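Local coordinates for protein CSP3 (Bacillus subtilis, PDB 5FIG) that probably stores Cu(I) in the cytosol, binding many ions through cysteines that line a four-helix bundle and so protecting the cell against copper toxicity, at residues 8-11 and 12-16; 20-23 and 24-28; 51-54 and 55-59; 61-64 and 65-69. All coordinates share one frame; numbering follows the deposited sequence.

Interaction 1 of 4, residues 8-11 and 12-16; sequences CIEA and CIDCM
Cys8 and Cys12 sit one helical turn apart, and their sulfurs, SG to SG, lie 4.3 Å from each other on the same flank of helix 6-27. Such a CXXXC pair presents two thiols to the inside of the bundle, a spacing consistent with Cu(I) binding in a copper storage protein; the model itself is the apo form. Cys12 has SG anti to its carbonyl carbon (chi1 -71°), which swings the sulfur back along the helix toward Cys8.

The apolar contact is between Ile9 and Ile13: the branch methyl CG2 of Ile9 meets the chain end CD1 of Ile13 at 3.5 Å, the two side chains crossing at a slant.

On the exposed side Glu10 and Asp14 carry like charges, with Glu10 OE2 4.1 Å from Asp14 OD1 and the carboxylate planes turned 73° apart. This proximity probably costs some electrostatic energy, eased by solvent.

Regular i to i+4 backbone bonds underlie all three, among them Ile13 N to Ile9 O at 2.9 Å.

Cys8 and Cys12 face helix 89-107 at Cys103, Cys12 also packs on Val53 of helix 36-57, and Ile13 meets Ile13 of the second subunit.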
# COMPACT_ATOMS: atom_id res chain seq x y z
N CYS B 8 17.35 4.47 -8.44
CA CYS B 8 16.91 3.78 -7.26
C CYS B 8 15.45 3.32 -7.46
O CYS B 8 15.08 2.20 -7.07
CB CYS B 8 16.96 4.69 -6.03
SG CYS B 8 16.61 3.86 -4.50
N ILE B 9 14.64 4.20 -8.02
CA ILE B 9 13.27 3.83 -8.41
C ILE B 9 13.27 2.57 -9.25
O ILE B 9 12.50 1.66 -9.02
CB ILE B 9 12.51 4.99 -9.07
CG1 ILE B 9 12.21 6.07 -8.01
CG2 ILE B 9 11.22 4.52 -9.74
CD1 ILE B 9 11.87 7.43 -8.58
N GLU B 10 14.09 2.55 -10.28
CA GLU B 10 14.16 1.37 -11.11
C GLU B 10 14.53 0.12 -10.38
O GLU B 10 14.01 -0.93 -10.68
CB GLU B 10 15.17 1.59 -12.23
CG GLU B 10 15.15 0.61 -13.39
CD GLU B 10 13.85 0.62 -14.16
OE1 GLU B 10 12.96 1.45 -13.86
OE2 GLU B 10 13.74 -0.15 -15.14
N ALA B 11 15.53 0.22 -9.52
CA ALA B 11 15.91 -0.93 -8.69
C ALA B 11 14.81 -1.41 -7.77
O ALA B 11 14.61 -2.62 -7.61
CB ALA B 11 17.15 -0.64 -7.91
N CYS B 12 14.06 -0.48 -7.19
CA CYS B 12 12.91 -0.84 -6.36
C CYS B 12 11.81 -1.52 -7.19
O CYS B 12 11.21 -2.54 -6.76
CB CYS B 12 12.30 0.40 -5.66
SG CYS B 12 13.33 1.06 -4.35
N ILE B 13 11.55 -0.98 -8.36
CA ILE B 13 10.51 -1.58 -9.26
C ILE B 13 10.95 -3.03 -9.62
O ILE B 13 10.16 -3.95 -9.65
CB ILE B 13 10.29 -0.69 -10.49
CG1 ILE B 13 9.59 0.60 -10.07
CG2 ILE B 13 9.52 -1.44 -11.57
CD1 ILE B 13 9.62 1.69 -11.09
N ASP B 14 12.25 -3.20 -9.98
CA ASP B 14 12.76 -4.52 -10.31
C ASP B 14 12.69 -5.49 -9.15
O ASP B 14 12.50 -6.70 -9.32
CB ASP B 14 14.22 -4.41 -10.85
CG ASP B 14 14.32 -3.75 -12.21
OD1 ASP B 14 13.33 -3.57 -12.90
OD2 ASP B 14 15.42 -3.35 -12.65
N CYS B 15 12.94 -4.98 -7.94
CA CYS B 15 12.91 -5.81 -6.77
C CYS B 15 11.46 -6.26 -6.48
O CYS B 15 11.22 -7.40 -6.12
CB CYS B 15 13.54 -5.07 -5.61
SG CYS B 15 13.69 -6.06 -4.13
N MET B 16 10.52 -5.34 -6.59
CA MET B 16 9.08 -5.66 -6.45
C MET B 16 8.70 -6.76 -7.37
O MET B 16 8.02 -7.70 -6.98
CB MET B 16 8.25 -4.44 -6.74
CG MET B 16 6.84 -4.37 -6.28
SD MET B 16 6.22 -2.85 -7.02
CE MET B 16 4.50 -3.26 -6.93

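Interaction 2 of 4, residues 20-23 and 24-28; sequences NHCF and TKCLE
Leu27 lays its CD1 methyl over one face of the Phe23 ring, 3.6 Å from the centroid and 23° off the normal: a CH-pi contact one turn apart on helix 6-27. The methyl is displaced toward the rim, closest to CE2 and CZ of Phe23. CG of Phe23 stands anti to the backbone N (chi1 175°), which carries the ring alongside the next turn and beneath that methyl. On another flank Cys22 SG and Cys26 SG approach to 3.9 Å, a CXXXC thiol pair of the kind this family probably uses for Cu(I).

Behind these side chains runs the helical backbone ladder. Leu27 N bonds to Phe23 O at 3.1 Å and Cys26 N to Cys22 O at 2.8 Å, fixing the spacing of each side-chain pair. Thr24 N reaches Asn20 O at 3.2 Å in a nearly straight bond (171° at the hydrogen).

Further out, Phe23 packs on Phe23 of the third subunit, whose Arg43 makes a cation-pi contact with the ring. An alanine at Phe23 would remove the ring and is likely to leave the Leu27 methyl without its aromatic face and that arginine without its cation-pi partner. Asn20 ND2 bonds to Gln57 of the second subunit. Within the chain, Phe23 packs on Ile39 of helix 36-57, while Cys22 and Cys26 both touch Cys89 of helix 89-107.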
# COMPACT_ATOMS: atom_id res chain seq x y z
N ASN B 20 7.58 -10.31 -5.94
CA ASN B 20 6.21 -10.80 -6.24
C ASN B 20 6.20 -12.11 -7.05
O ASN B 20 5.39 -12.99 -6.82
CB ASN B 20 5.40 -9.71 -6.96
CG ASN B 20 4.94 -8.61 -6.04
OD1 ASN B 20 4.71 -8.87 -4.89
ND2 ASN B 20 4.83 -7.37 -6.55
N HIS B 21 7.10 -12.21 -8.03
CA HIS B 21 7.27 -13.45 -8.74
C HIS B 21 7.69 -14.62 -7.86
O HIS B 21 7.17 -15.73 -8.01
CB HIS B 21 8.27 -13.26 -9.92
CG HIS B 21 7.66 -12.50 -11.06
ND1 HIS B 21 8.43 -12.01 -12.10
CD2 HIS B 21 6.39 -12.08 -11.32
CE1 HIS B 21 7.67 -11.37 -12.97
NE2 HIS B 21 6.42 -11.40 -12.53
N CYS B 22 8.64 -14.38 -6.99
CA CYS B 22 9.12 -15.38 -6.06
C CYS B 22 7.99 -15.82 -5.11
O CYS B 22 7.79 -17.01 -4.85
CB CYS B 22 10.32 -14.82 -5.27
SG CYS B 22 11.20 -15.96 -4.19
N PHE B 23 7.22 -14.85 -4.62
CA PHE B 23 6.06 -15.14 -3.76
C PHE B 23 5.13 -16.14 -4.38
O PHE B 23 4.81 -17.19 -3.78
CB PHE B 23 5.35 -13.83 -3.48
CG PHE B 23 4.05 -13.97 -2.70
CD1 PHE B 23 4.05 -13.93 -1.31
CD2 PHE B 23 2.83 -14.07 -3.37
CE1 PHE B 23 2.87 -14.01 -0.60
CE2 PHE B 23 1.64 -14.16 -2.66
CZ PHE B 23 1.67 -14.14 -1.26
N THR B 24 4.70 -15.85 -5.59
CA THR B 24 3.79 -16.75 -6.30
C THR B 24 4.40 -18.13 -6.63
O THR B 24 3.74 -19.18 -6.46
CB THR B 24 3.29 -16.10 -7.62
OG1 THR B 24 2.79 -14.82 -7.27
CG2 THR B 24 2.17 -16.84 -8.23
N LYS B 25 5.66 -18.14 -7.08
CA LYS B 25 6.30 -19.40 -7.42
C LYS B 25 6.51 -20.27 -6.17
O LYS B 25 6.31 -21.47 -6.20
CB LYS B 25 7.65 -19.19 -8.15
CG LYS B 25 7.46 -18.57 -9.52
CD LYS B 25 6.99 -19.57 -10.56
CE LYS B 25 8.13 -19.97 -11.51
NZ LYS B 25 7.64 -20.83 -12.62
N CYS B 26 6.91 -19.64 -5.07
CA CYS B 26 7.10 -20.38 -3.81
C CYS B 26 5.81 -20.99 -3.33
O CYS B 26 5.82 -22.11 -2.81
CB CYS B 26 7.68 -19.49 -2.70
SG CYS B 26 9.43 -19.13 -2.88
N LEU B 27 4.71 -20.27 -3.49
CA LEU B 27 3.41 -20.81 -3.07
C LEU B 27 2.91 -21.98 -3.94
O LEU B 27 2.26 -22.87 -3.40
CB LEU B 27 2.33 -19.71 -3.02
CG LEU B 27 2.50 -18.82 -1.78
CD1 LEU B 27 1.73 -17.52 -1.93
CD2 LEU B 27 2.03 -19.56 -0.52
N GLU B 28 3.20 -22.01 -5.24
CA GLU B 28 2.80 -23.16 -6.06
C GLU B 28 3.76 -24.31 -5.78
O GLU B 28 3.64 -25.36 -6.38
CB GLU B 28 2.83 -22.87 -7.55
CG GLU B 28 1.96 -21.73 -8.04
CD GLU B 28 2.09 -21.52 -9.54
OE1 GLU B 28 1.70 -22.42 -10.34
OE2 GLU B 28 2.56 -20.43 -9.92

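Interaction 3 of 4, residues 51-54 and 55-59; sequences LAVK and AMQTD
Val53 and Gln57 run alongside each other off the same flank of the last turn of helix 36-57, which ends in a Schellman motif with Asp59, at positive phi, as its C-prime residue. The tight part is here: CG1 of Val53 presses on the amide carbon CD of Gln57 at 3.6 Å. With chi2 at 179° the Gln57 chain stays straight, laying the amide along the CG1 methyl of Val53, and OE1 goes on to accept a bond from Asn20 ND2 of the second subunit. An alanine in place of Gln57 would probably leave that asparagine without its acceptor and uncover the Val53 methyl.

Met56 is also buried. Its chain bends at the last torsion (chi3 -89°), folding CE back over the previous turn to 3.4 Å from Ala52 O, while CE comes only to 4.2 Å from Ala52 CB. Helices 6-27 and 63-81 enclose this methionine through Cys8 and Met63.

Lys54 and Thr58 form the looser flank: Lys54 CG and Thr58 CG2 are 4.3 Å apart, and the lysine chain leaves for a salt bridge with Asp47 of the second subunit. Asp59, beyond the helix, is exposed.

The backbone is held more firmly. Lys54 O accepts two bonds from opposite faces of its carbonyl plane, one from Thr58 N at 2.9 Å and one from Thr58 OG1 at 2.8 Å.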
# COMPACT_ATOMS: atom_id res chain seq x y z
N LEU B 51 6.37 1.44 -1.44
CA LEU B 51 6.34 2.67 -0.64
C LEU B 51 7.53 3.61 -0.93
O LEU B 51 7.39 4.85 -0.93
CB LEU B 51 6.31 2.33 0.87
CG LEU B 51 6.21 3.51 1.83
CD1 LEU B 51 4.84 4.11 1.77
CD2 LEU B 51 6.51 3.08 3.28
N ALA B 52 8.71 3.03 -1.07
CA ALA B 52 9.92 3.81 -1.37
C ALA B 52 9.81 4.51 -2.70
O ALA B 52 10.11 5.70 -2.83
CB ALA B 52 11.16 2.93 -1.31
N VAL B 53 9.23 3.80 -3.70
CA VAL B 53 8.96 4.43 -5.02
C VAL B 53 8.04 5.64 -4.85
O VAL B 53 8.32 6.73 -5.35
CB VAL B 53 8.41 3.43 -6.01
CG1 VAL B 53 7.92 4.14 -7.27
CG2 VAL B 53 9.50 2.40 -6.35
N LYS B 54 6.94 5.44 -4.13
CA LYS B 54 6.03 6.55 -3.90
C LYS B 54 6.73 7.72 -3.19
O LYS B 54 6.50 8.87 -3.56
CB LYS B 54 4.83 6.05 -3.12
CG LYS B 54 3.77 7.08 -2.94
CD LYS B 54 2.69 6.68 -1.96
CE LYS B 54 2.34 5.20 -1.92
NZ LYS B 54 1.08 5.00 -1.15
N ALA B 55 7.51 7.42 -2.15
CA ALA B 55 8.20 8.45 -1.40
C ALA B 55 9.16 9.25 -2.25
O ALA B 55 9.17 10.48 -2.22
CB ALA B 55 8.97 7.85 -0.23
N MET B 56 9.90 8.55 -3.10
CA MET B 56 10.81 9.23 -4.03
C MET B 56 10.08 10.06 -5.08
O MET B 56 10.47 11.22 -5.38
CB MET B 56 11.76 8.26 -4.70
CG MET B 56 12.73 7.66 -3.73
SD MET B 56 13.92 6.51 -4.52
CE MET B 56 13.06 4.98 -4.42
N GLN B 57 9.00 9.52 -5.62
CA GLN B 57 8.28 10.23 -6.66
C GLN B 57 7.52 11.45 -6.16
O GLN B 57 7.26 12.36 -6.93
CB GLN B 57 7.32 9.28 -7.37
CG GLN B 57 8.05 8.20 -8.21
CD GLN B 57 7.09 7.23 -8.91
OE1 GLN B 57 5.96 7.01 -8.49
NE2 GLN B 57 7.60 6.60 -9.97
N THR B 58 7.10 11.42 -4.90
CA THR B 58 6.36 12.51 -4.33
C THR B 58 7.24 13.46 -3.52
O THR B 58 6.71 14.41 -2.94
CB THR B 58 5.23 12.01 -3.40
OG1 THR B 58 5.80 11.27 -2.30
CG2 THR B 58 4.20 11.17 -4.14
N ASP B 59 8.56 13.26 -3.53
CA ASP B 59 9.50 14.10 -2.78
C ASP B 59 9.10 14.20 -1.28
O ASP B 59 9.02 15.26 -0.68
CB ASP B 59 9.61 15.50 -3.38
CG ASP B 59 10.25 15.50 -4.77
OD1 ASP B 59 10.92 14.51 -5.13
OD2 ASP B 59 10.11 16.50 -5.51

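Interaction 4 of 4, residues 61-64 and 65-69; sequences PFMK and EICAL
Phe62 is the N-cap residue of helix 63-81, and its carbonyl opens the helical ladder: Ile66 N bonds to Phe62 O at 2.9 Å, with 171° at the hydrogen. Cys67 N to Met63 O follows at 2.8 Å, and Ala68 N to Lys64 O continues the series. The backbone of Phe62 is not yet helical, and the chain settles into helical geometry from Met63 onward.

Among the side chains, Glu65 folds back over the start of the helix. Its chain bends at chi2 (89°), which brings OE1 to 3.4 Å from Phe62 CA and lets the carboxylate meet the ring obliquely, CD lying 3.9 Å from Phe62 CD2. CD1 of Ile66 reaches back over the Phe62 carbonyl, 4.4 Å from Phe62 CB, a looser apolar touch.

On the inner flank Met63 SD and Cys67 SG come within 4.0 Å of each other. The methionine chain bends at chi2 and again at chi3, and both residues pack on Met56 of helix 36-57 and Met106 of helix 89-107. Outside, Lys64 extends to a salt bridge with the C-terminal carboxylate of Ala108, and Phe62 N bonds to Glu44 of the fourth subunit.

Chemically the turn has two characters. A thioether beside a thiol gives the bundle interior a soft, sulfur-rich surface, consistent with a protein that stores Cu(I), though this apo model does not reveal which sulfurs take the metal; the charged side chains keep to the exterior, where the carboxylate of Glu65 is probably stabilised by the positive end of the helix dipole.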
# COMPACT_ATOMS: atom_id res chain seq x y z
N PRO B 61 8.91 14.12 2.69
CA PRO B 61 9.95 14.55 3.63
C PRO B 61 10.64 13.41 4.39
O PRO B 61 11.78 13.59 4.86
CB PRO B 61 9.20 15.46 4.59
CG PRO B 61 7.78 15.11 4.46
CD PRO B 61 7.60 14.65 3.02
N PHE B 62 10.04 12.22 4.43
CA PHE B 62 10.76 11.07 5.00
C PHE B 62 11.34 10.11 3.98
O PHE B 62 11.58 8.94 4.23
CB PHE B 62 9.87 10.43 6.04
CG PHE B 62 9.91 11.21 7.35
CD1 PHE B 62 9.15 12.37 7.51
CD2 PHE B 62 10.75 10.84 8.41
CE1 PHE B 62 9.20 13.12 8.67
CE2 PHE B 62 10.79 11.58 9.62
CZ PHE B 62 10.03 12.73 9.72
N MET B 63 11.56 10.59 2.77
CA MET B 63 12.06 9.70 1.71
C MET B 63 13.35 8.98 2.10
O MET B 63 13.49 7.78 1.87
CB MET B 63 12.27 10.51 0.42
CG MET B 63 12.75 9.61 -0.69
SD MET B 63 14.54 9.69 -0.76
CE MET B 63 14.84 11.36 -1.45
N LYS B 64 14.29 9.69 2.67
CA LYS B 64 15.61 9.08 3.04
C LYS B 64 15.45 7.97 4.09
O LYS B 64 15.98 6.89 3.95
CB LYS B 64 16.63 10.11 3.46
CG LYS B 64 17.13 10.99 2.31
CD LYS B 64 18.31 11.88 2.69
CE LYS B 64 18.90 12.65 1.46
NZ LYS B 64 20.20 13.35 1.75
N GLU B 65 14.62 8.23 5.09
CA GLU B 65 14.33 7.24 6.12
C GLU B 65 13.58 6.03 5.58
O GLU B 65 13.88 4.90 5.95
CB GLU B 65 13.63 7.96 7.30
CG GLU B 65 14.57 9.02 7.94
CD GLU B 65 14.49 10.44 7.33
OE1 GLU B 65 13.94 10.68 6.22
OE2 GLU B 65 15.02 11.38 8.02
N ILE B 66 12.61 6.25 4.70
CA ILE B 66 11.91 5.19 4.01
C ILE B 66 12.88 4.33 3.15
O ILE B 66 12.87 3.09 3.21
CB ILE B 66 10.70 5.71 3.20
CG1 ILE B 66 9.64 6.22 4.17
CG2 ILE B 66 10.15 4.59 2.26
CD1 ILE B 66 8.55 7.05 3.51
N CYS B 67 13.73 5.01 2.39
CA CYS B 67 14.77 4.29 1.63
C CYS B 67 15.71 3.46 2.54
O CYS B 67 16.05 2.32 2.22
CB CYS B 67 15.59 5.23 0.77
SG CYS B 67 14.73 5.74 -0.68
N ALA B 68 16.10 4.01 3.69
CA ALA B 68 16.93 3.25 4.63
C ALA B 68 16.18 1.98 5.12
O ALA B 68 16.77 0.90 5.22
CB ALA B 68 17.37 4.11 5.79
N LEU B 69 14.88 2.13 5.42
CA LEU B 69 14.07 0.96 5.83
C LEU B 69 13.96 -0.07 4.72
O LEU B 69 14.10 -1.27 4.95
CB LEU B 69 12.64 1.40 6.29
CG LEU B 69 11.65 0.29 6.58
CD1 LEU B 69 12.15 -0.59 7.72
CD2 LEU B 69 10.31 0.92 6.95

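In the fold
All four are local contacts along helices of the bundle, two of them (3 and 4) at helix ends. Interactions 1 and 2 share helix 6-27, their centres about 18 Å apart, each with a cysteine pair inside. Interactions 1 and 3 touch, Ile9 CD1 meeting Gln57 CG at 3.9 Å, and interactions 3 and 4 join where Met56 CG meets Met63 CG at 3.6 Å, so sulfur and aliphatic groups of three helices gather at one end. Interaction 2 lies on the opposite side of the chain's centre from 3 and 4. Interactions 1, 2 and 3 are mostly buried and touch the second subunit, 2 also the third; 4 is only partly buried, and 3 and 4 both meet the fourth. Like carboxylates neighbour each other in 1, whereas 4 pairs a lysine with the C-terminus.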